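Long-range contacts in probable glutamine-binding lipoprotein GlnH (GLNBP) (Mycobacterium tuberculosis, PDB 6H20), which binds amino acids, here asparagine, as a solute-binding lipoprotein that probably serves uptake and aspartate sensing upstream of a protein kinase: residues A[131-136]-A[242-247]; A[165-170]-A[186-191]. All coordinates share one frame; numbering follows the deposited sequence.

Contact 1: residues A[131-136]-A[242-247]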
loop_
_atom_site.group_PDB
_atom_site.type_symbol
_atom_site.label_atom_id
_atom_site.label_comp_id
_atom_site.label_asym_id
_atom_site.label_seq_id
_atom_site.Cartn_x
_atom_site.Cartn_y
_atom_site.Cartn_z
ATOM N N LEU A 131 -2.293 6.632 -15.423
ATOM C CA LEU A 131 -1.664 7.833 -14.893
ATOM C C LEU A 131 -0.230 7.642 -14.423
ATOM O O LEU A 131 0.550 8.595 -14.489
ATOM C CB LEU A 131 -2.488 8.389 -13.720
ATOM C CG LEU A 131 -3.963 8.625 -14.022
ATOM C CD1 LEU A 131 -4.703 9.019 -12.753
ATOM C CD2 LEU A 131 -4.107 9.700 -15.093
ATOM N N VAL A 132 0.134 6.462 -13.913
ATOM C CA VAL A 132 1.479 6.202 -13.418
ATOM C C VAL A 132 1.909 4.812 -13.864
ATOM O O VAL A 132 1.097 3.994 -14.299
ATOM C CB VAL A 132 1.571 6.301 -11.879
ATOM C CG1 VAL A 132 1.119 7.676 -11.400
ATOM C CG2 VAL A 132 0.737 5.201 -11.213
ATOM N N ASN A 133 3.202 4.542 -13.732
ATOM C CA ASN A 133 3.725 3.206 -13.966
ATOM C C ASN A 133 3.892 2.458 -12.644
ATOM O O ASN A 133 3.852 3.038 -11.561
ATOM C CB ASN A 133 5.053 3.272 -14.717
ATOM C CG ASN A 133 5.085 2.320 -15.866
ATOM O OD1 ASN A 133 4.772 1.146 -15.693
ATOM N ND2 ASN A 133 5.419 2.815 -17.051
ATOM N N PHE A 134 4.102 1.147 -12.749
ATOM C CA PHE A 134 4.307 0.316 -11.568
ATOM C C PHE A 134 5.348 -0.750 -11.865
ATOM O O PHE A 134 5.447 -1.255 -12.988
ATOM C CB PHE A 134 3.040 -0.441 -11.148
ATOM C CG PHE A 134 1.947 0.435 -10.594
ATOM C CD1 PHE A 134 1.971 0.851 -9.263
ATOM C CD2 PHE A 134 0.879 0.808 -11.388
ATOM C CE1 PHE A 134 0.949 1.642 -8.743
ATOM C CE2 PHE A 134 -0.144 1.606 -10.885
ATOM C CZ PHE A 134 -0.113 2.016 -9.551
ATOM N N SER A 135 6.095 -1.113 -10.827
ATOM C CA SER A 135 6.899 -2.324 -10.814
ATOM C C SER A 135 6.001 -3.557 -10.817
ATOM O O SER A 135 4.771 -3.474 -10.732
ATOM C CB SER A 135 7.728 -2.389 -9.531
ATOM O OG SER A 135 6.892 -2.623 -8.399
ATOM N N THR A 136 6.646 -4.721 -10.913
ATOM C CA THR A 136 5.963 -5.974 -10.634
ATOM C C THR A 136 5.489 -6.008 -9.176
ATOM O O THR A 136 5.862 -5.178 -8.337
ATOM C CB THR A 136 6.893 -7.160 -10.883
ATOM O OG1 THR A 136 8.089 -7.017 -10.100
ATOM C CG2 THR A 136 7.247 -7.266 -12.374
ATOM N N ASP A 242 6.332 7.943 -17.456
ATOM C CA ASP A 242 7.282 7.944 -18.558
ATOM C C ASP A 242 8.654 7.406 -18.189
ATOM O O ASP A 242 9.474 7.200 -19.088
ATOM C CB ASP A 242 7.422 9.355 -19.124
ATOM C CG ASP A 242 6.134 9.858 -19.732
ATOM O OD1 ASP A 242 5.443 9.057 -20.396
ATOM O OD2 ASP A 242 5.809 11.049 -19.533
ATOM N N ASN A 243 8.939 7.162 -16.911
ATOM C CA ASN A 243 10.266 6.672 -16.541
ATOM C C ASN A 243 10.288 5.144 -16.586
ATOM O O ASN A 243 10.360 4.459 -15.563
ATOM C CB ASN A 243 10.715 7.218 -15.191
ATOM C CG ASN A 243 12.214 7.020 -14.964
ATOM O OD1 ASN A 243 12.866 6.241 -15.675
ATOM N ND2 ASN A 243 12.763 7.719 -13.982
ATOM N N THR A 244 10.247 4.622 -17.821
ATOM C CA THR A 244 10.288 3.175 -18.016
ATOM C C THR A 244 11.611 2.577 -17.568
ATOM O O THR A 244 11.641 1.425 -17.118
ATOM C CB THR A 244 9.990 2.795 -19.466
ATOM O OG1 THR A 244 10.918 3.455 -20.336
ATOM C CG2 THR A 244 8.558 3.171 -19.829
ATOM N N GLY A 245 12.705 3.337 -17.660
ATOM C CA GLY A 245 13.981 2.833 -17.175
ATOM C C GLY A 245 13.955 2.524 -15.691
ATOM O O GLY A 245 14.500 1.517 -15.242
ATOM N N LEU A 246 13.328 3.395 -14.907
ATOM C CA LEU A 246 13.230 3.143 -13.474
ATOM C C LEU A 246 12.328 1.953 -13.174
ATOM O O LEU A 246 12.580 1.225 -12.210
ATOM C CB LEU A 246 12.724 4.405 -12.776
ATOM C CG LEU A 246 12.711 4.393 -11.251
ATOM C CD1 LEU A 246 14.030 3.945 -10.676
ATOM C CD2 LEU A 246 12.352 5.790 -10.738
ATOM N N VAL A 247 11.287 1.733 -13.981
ATOM C CA VAL A 247 10.477 0.523 -13.829
ATOM C C VAL A 247 11.347 -0.720 -13.982
ATOM O O VAL A 247 11.312 -1.634 -13.146
ATOM C CB VAL A 247 9.312 0.515 -14.836
ATOM C CG1 VAL A 247 8.527 -0.798 -14.720
ATOM C CG2 VAL A 247 8.414 1.724 -14.627
#
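Van der Waals contact alone joins residues 131-136 to residues 242-247. No hydrogen bond crosses between them. V247, in the first turn of helix 244-259, is directed at the strand, and its two methyls touch different atoms. Its CG1 is anti to the backbone N (chi1 177°), and CG2 lies beside that N. CG2 rests against the amide of N133, 3.6 Å from N133 CG, and also meets N133 CB. The two side chains cross at about a right angle. CG1 meets the backbone instead and sits 3.6 Å from F134 O. At the edge of the contact, T244 CG2 comes within 4.2 Å of N133 ND2.

Three hydrogen bonds orient the N133 amide. F134 N donates to N133 OD1 over 3.0 Å, in the carbonyl plane but bent, at 101° at the oxygen. R129 NH1 also reaches OD1, and N133 ND2 donates to L241 O. The buried amide is thus satisfied at both ends, and V247 CG2 packs against it.

Two other bonds stay within single segments. S135 OG donates to T136 O at 2.8 Å. N243 caps the helix start: its OD1 takes L246 N at 3.0 Å, with the donor above the carbonyl plane.

F134 is directed away from 242-247, and its side chain lies near that of R128 of the amino-acid site. N133 and S135 make backbone bonds to I239 and V237. The N-capped first turn of helix 244-259 thus packs on strand 132-134, which pairs antiparallel with strand 232-240, the strand just before that helix, in the alpha/beta fold of a family 3 solute-binding protein.

Contact 2: residues A[165-170]-A[186-191]. With ASN (asparagine), chain B.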
loop_
_atom_site.group_PDB
_atom_site.type_symbol
_atom_site.label_atom_id
_atom_site.label_comp_id
_atom_site.label_asym_id
_atom_site.label_seq_id
_atom_site.Cartn_x
_atom_site.Cartn_y
_atom_site.Cartn_z
ATOM N N CYS A 165 -15.032 2.977 8.301
ATOM C CA CYS A 165 -13.979 3.950 8.034
ATOM C C CYS A 165 -13.073 3.492 6.901
ATOM O O CYS A 165 -12.644 2.329 6.857
ATOM C CB CYS A 165 -13.148 4.156 9.299
ATOM S SG CYS A 165 -11.940 5.512 9.198
ATOM N N VAL A 166 -12.746 4.439 6.008
ATOM C CA VAL A 166 -11.782 4.231 4.928
ATOM C C VAL A 166 -10.965 5.501 4.760
ATOM O O VAL A 166 -11.455 6.610 4.986
ATOM C CB VAL A 166 -12.437 3.864 3.575
ATOM C CG1 VAL A 166 -13.009 2.454 3.626
ATOM C CG2 VAL A 166 -13.483 4.895 3.211
ATOM N N ALA A 167 -9.721 5.344 4.329
ATOM C CA ALA A 167 -8.926 6.515 3.988
ATOM C C ALA A 167 -9.291 7.007 2.594
ATOM O O ALA A 167 -9.567 6.213 1.689
ATOM C CB ALA A 167 -7.433 6.196 4.048
ATOM N N ARG A 168 -9.295 8.326 2.424
ATOM C CA ARG A 168 -9.594 8.890 1.121
ATOM C C ARG A 168 -8.490 8.521 0.133
ATOM O O ARG A 168 -7.324 8.346 0.504
ATOM C CB ARG A 168 -9.763 10.410 1.240
ATOM C CG ARG A 168 -11.099 10.792 1.876
ATOM C CD ARG A 168 -11.368 12.293 1.854
ATOM N NE ARG A 168 -10.491 13.041 2.753
ATOM C CZ ARG A 168 -10.656 13.136 4.069
ATOM N NH1 ARG A 168 -11.660 12.509 4.674
ATOM N NH2 ARG A 168 -9.801 13.861 4.792
ATOM N N GLY A 169 -8.877 8.337 -1.125
ATOM C CA GLY A 169 -7.884 8.079 -2.154
ATOM C C GLY A 169 -7.474 6.633 -2.271
ATOM O O GLY A 169 -6.427 6.337 -2.866
ATOM N N THR A 170 -8.262 5.711 -1.732
ATOM C CA THR A 170 -7.853 4.314 -1.694
ATOM C C THR A 170 -8.798 3.440 -2.502
ATOM O O THR A 170 -9.966 3.776 -2.730
ATOM C CB THR A 170 -7.815 3.786 -0.252
ATOM O OG1 THR A 170 -9.132 3.854 0.326
ATOM C CG2 THR A 170 -6.817 4.574 0.592
ATOM N N VAL A 186 -17.379 6.736 6.535
ATOM C CA VAL A 186 -16.610 7.763 7.224
ATOM C C VAL A 186 -15.209 7.730 6.635
ATOM O O VAL A 186 -14.539 6.689 6.671
ATOM C CB VAL A 186 -16.573 7.498 8.737
ATOM C CG1 VAL A 186 -15.727 8.558 9.447
ATOM C CG2 VAL A 186 -17.987 7.445 9.304
ATOM N N SER A 187 -14.764 8.842 6.060
ATOM C CA SER A 187 -13.453 8.866 5.431
ATOM C C SER A 187 -12.483 9.726 6.235
ATOM O O SER A 187 -12.887 10.669 6.923
ATOM C CB SER A 187 -13.520 9.293 3.960
ATOM O OG SER A 187 -13.777 10.684 3.800
ATOM N N VAL A 188 -11.201 9.371 6.154
ATOM C CA VAL A 188 -10.127 10.012 6.912
ATOM C C VAL A 188 -8.904 10.167 6.013
ATOM O O VAL A 188 -8.869 9.681 4.883
ATOM C CB VAL A 188 -9.757 9.218 8.179
ATOM C CG1 VAL A 188 -10.939 9.184 9.161
ATOM C CG2 VAL A 188 -9.294 7.818 7.795
ATOM N N VAL A 189 -7.874 10.833 6.540
ATOM C CA VAL A 189 -6.637 11.011 5.778
ATOM C C VAL A 189 -5.843 9.712 5.708
ATOM O O VAL A 189 -5.359 9.323 4.637
ATOM C CB VAL A 189 -5.789 12.150 6.370
ATOM C CG1 VAL A 189 -4.453 12.240 5.629
ATOM C CG2 VAL A 189 -6.534 13.457 6.281
ATOM N N ASN A 190 -5.659 9.036 6.842
ATOM C CA ASN A 190 -4.819 7.850 6.851
ATOM C C ASN A 190 -5.408 6.783 7.767
ATOM O O ASN A 190 -6.322 7.039 8.556
ATOM C CB ASN A 190 -3.347 8.174 7.150
ATOM C CG ASN A 190 -3.143 8.730 8.533
ATOM O OD1 ASN A 190 -3.536 8.119 9.524
ATOM N ND2 ASN A 190 -2.529 9.906 8.611
ATOM N N TRP A 191 -4.874 5.564 7.638
ATOM C CA TRP A 191 -5.463 4.424 8.333
ATOM C C TRP A 191 -5.311 4.517 9.845
ATOM O O TRP A 191 -6.161 3.996 10.575
ATOM C CB TRP A 191 -4.896 3.118 7.784
ATOM C CG TRP A 191 -5.344 2.922 6.381
ATOM C CD1 TRP A 191 -4.574 3.009 5.256
ATOM C CD2 TRP A 191 -6.683 2.665 5.938
ATOM N NE1 TRP A 191 -5.350 2.798 4.148
ATOM C CE2 TRP A 191 -6.644 2.584 4.529
ATOM C CE3 TRP A 191 -7.908 2.478 6.590
ATOM C CZ2 TRP A 191 -7.780 2.353 3.765
ATOM C CZ3 TRP A 191 -9.044 2.242 5.835
ATOM C CH2 TRP A 191 -8.971 2.178 4.422
HETATM N N ASN B . -3.728 -0.686 -1.028
HETATM C CA ASN B . -4.885 0.207 -1.009
HETATM C C ASN B . -4.721 1.267 -2.084
HETATM O O ASN B . -5.465 2.265 -2.101
HETATM C CB ASN B . -5.054 0.852 0.368
HETATM C CG ASN B . -3.945 1.819 0.700
HETATM O OD1 ASN B . -2.880 1.820 0.091
HETATM N ND2 ASN B . -4.209 2.680 1.656
HETATM O OXT ASN B . -3.825 1.112 -2.941
HETATM O O HOH W 1 -5.765 9.971 1.968
#
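Three backbone hydrogen bonds tie strand 165-167 to strand 186-188 in parallel. V166 N donates to V186 O at 3.0 Å, and V166 O receives V188 N. R168 N then gives V188 O the shortest of the three, 2.8 Å, nearly along the C=O axis. Beyond the strands, R168 folds back at chi3 (-70°). Its NH1 donates to S187 OG at 2.9 Å, with the oxygen in the guanidinium plane. One guanidinium face lies over the V188-V189 peptide. A water bridges R168 O and V189 O, donating to both.

Packing centres on W191. Its indole turns one face to A167, whose CB makes a CH-pi contact 4.0 Å from the six-membered ring centroid. V166 CB touches W191 CH2, and C165 O lies at the ring edge. T208 and S172 also touch the ring. On the A167 side of the sheet, C165 SG meets both methyls of V188 at 3.8 Å. It forms a disulfide with C194 SG, tying strand 163-167 to helix 191-199.

T170 OG1 donates to A167 O across a type II turn and accepts from L173 N, capping helix 171-176. Both T170 and W191 line the ligand pocket. W191 NE1 lies 2.7 Å from ND2 of the bound asparagine. The indole thus presents its polar NE1 edge to the ligand amide while its face packs on A167, consistent with the N-H addressing a polar ligand side-chain end.

How the contacts relate
Contact 2 is nested inside the loop that contact 1 closes along the chain. Residues 131-136 come first, then both segments of contact 2, then 242-247. The centres lie 26 Å apart, and the nearest atoms are about 10 Å apart without touching. Both reach the same mixed sheet. It connects them through strand 139-148, which pairs with strand 232-240 near contact 1 and with strand 205-207, the neighbour of strand 163-167. As is usual for this family, the pocket lies between two lobes. Contact 1 probably belongs to one, with R106, T121, S123 and R128, and contact 2 to the other, with T170, T171, W191 and D209.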